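Local structure of microcin B17-processing protein McbB (Escherichia coli, 6GRI) at the interface of chains A and B. The protein is needed, in a synthetase complex with McbC and McbD, to process the inactive microcin B17 precursor peptide into the active antibiotic. Coordinates in Å, arbitrary orientation; residue numbers count along the deposited sequence, not the author numbering. Chains: chain A, Microcin B17-processing protein McbB; chain B, Microcin B17-processing protein McbD.

The interface of chains A and B. Residues chain A 188-190, 262-263, 267, 286; chain B 346, 348-349.
The terminal nitrogen NH1 of B:Arg346 is gripped by two successive backbone carbonyls of chain A, 3.0 Å from the O of A:Leu188 and 3.0 Å from the O of A:Gly189. The two oxygens meet it differently. That of A:Gly189 lies in the guanidinium plane, yet NH1 stands above that carbonyl's own plane, away from its lone pairs; that of A:Leu188 sits tilted out of the guanidinium plane and is approached at a more open angle. The arginine gets there with CG anti to its backbone N (chi1 -174°) and the chain drawn out straight, which carries the guanidinium across to the carbonyls of chain A.

Chain B itself fixes the rotation of that group. NE donates to the backbone O of B:Ser348 at 2.8 Å, and NH2 gives a straighter bond, 157° at the hydrogen, to the side-chain amide oxygen OD1 of B:Asn349 in the guanidinium plane. All three guanidinium nitrogens thus have an acceptor, and the turn that supplies two of them is tied to the arginine.

A:Met267, bent at chi3, lays its SD over the centre of one guanidinium face, 4.1 Å above the plane. A:Val263 meets B:Asn349 tip to tip, CG1 lying 3.4 Å from the amide ND2, while CG2 passes alongside the arginine near NH2. At the stem of the arginine, the A:His286 ring brings CE1 to 4.1 Å from CD, its plane 23° from that of the guanidinium. Its NE2 makes a weak hydrogen bond to the O of A:Gly189, so that oxygen receives donors from both chains.

In the fold, B:Arg346 lies near the end of strand 339-347, and B:Ser348 and B:Asn349 form the turn into strand 350-358. This hairpin tip pushes into McbB between the loop of A:Leu188 and A:Gly189 and the start of helix 263-266, joining McbD to one of the McbB copies of the synthetase.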
# COMPACT_ATOMS: atom_id res chain seq x y z
N LEU A 188 39.27 10.62 12.68
CA LEU A 188 38.29 9.50 12.74
C LEU A 188 38.72 8.22 12.02
O LEU A 188 38.20 7.15 12.31
CB LEU A 188 36.93 9.92 12.17
CG LEU A 188 36.06 10.98 12.85
CD1 LEU A 188 34.72 11.10 12.11
CD2 LEU A 188 35.85 10.65 14.33
N GLY A 189 39.63 8.34 11.05
CA GLY A 189 40.10 7.19 10.29
C GLY A 189 39.12 6.68 9.24
O GLY A 189 38.97 5.46 9.07
N THR A 190 38.48 7.61 8.53
CA THR A 190 37.50 7.31 7.47
C THR A 190 38.13 7.45 6.09
O THR A 190 38.94 8.34 5.89
CB THR A 190 36.31 8.27 7.56
OG1 THR A 190 36.78 9.62 7.42
CG2 THR A 190 35.58 8.10 8.90
N HIS A 262 26.40 8.86 13.74
CA HIS A 262 26.97 7.52 13.69
C HIS A 262 28.07 7.47 12.64
O HIS A 262 28.12 8.32 11.74
CB HIS A 262 25.88 6.48 13.36
CG HIS A 262 26.27 5.07 13.68
ND1 HIS A 262 26.51 4.12 12.70
CD2 HIS A 262 26.48 4.45 14.86
CE1 HIS A 262 26.84 2.98 13.28
NE2 HIS A 262 26.83 3.15 14.59
N VAL A 263 28.95 6.48 12.76
CA VAL A 263 30.04 6.28 11.81
C VAL A 263 29.56 6.30 10.35
O VAL A 263 30.24 6.83 9.46
CB VAL A 263 30.83 4.98 12.10
CG1 VAL A 263 30.04 3.74 11.71
CG2 VAL A 263 32.19 5.00 11.42
N MET A 267 30.99 7.44 6.65
CA MET A 267 31.41 6.40 5.72
C MET A 267 30.31 6.06 4.70
O MET A 267 29.99 4.90 4.47
CB MET A 267 31.86 5.15 6.50
CG MET A 267 33.09 5.38 7.37
SD MET A 267 33.61 3.91 8.27
CE MET A 267 34.23 2.86 6.97
N HIS A 286 37.78 1.49 3.15
CA HIS A 286 39.12 1.92 2.67
C HIS A 286 39.63 1.06 1.51
O HIS A 286 39.10 -0.02 1.24
CB HIS A 286 40.18 1.87 3.78
CG HIS A 286 39.85 2.68 5.00
ND1 HIS A 286 38.93 2.28 5.94
CD2 HIS A 286 40.36 3.86 5.45
CE1 HIS A 286 38.86 3.18 6.90
NE2 HIS A 286 39.72 4.14 6.63
N ARG B 346 38.37 -2.04 7.67
CA ARG B 346 37.32 -1.52 8.53
C ARG B 346 36.01 -1.46 7.74
O ARG B 346 35.97 -0.93 6.63
CB ARG B 346 37.72 -0.14 9.04
CG ARG B 346 36.76 0.43 10.07
CD ARG B 346 37.07 1.89 10.33
NE ARG B 346 36.10 2.48 11.25
CZ ARG B 346 36.08 3.77 11.60
NH1 ARG B 346 36.97 4.63 11.12
NH2 ARG B 346 35.15 4.18 12.45
N SER B 348 32.28 -0.11 8.80
CA SER B 348 31.61 0.62 9.88
C SER B 348 32.55 0.72 11.10
O SER B 348 33.58 1.40 11.01
CB SER B 348 30.24 0.01 10.20
OG SER B 348 29.40 0.03 9.05
N ASN B 349 32.23 0.05 12.22
CA ASN B 349 33.10 -0.01 13.40
C ASN B 349 33.58 -1.44 13.66
O ASN B 349 34.04 -1.76 14.76
CB ASN B 349 32.37 0.54 14.62
CG ASN B 349 32.00 2.01 14.47
OD1 ASN B 349 32.85 2.84 14.12
ND2 ASN B 349 30.73 2.35 14.75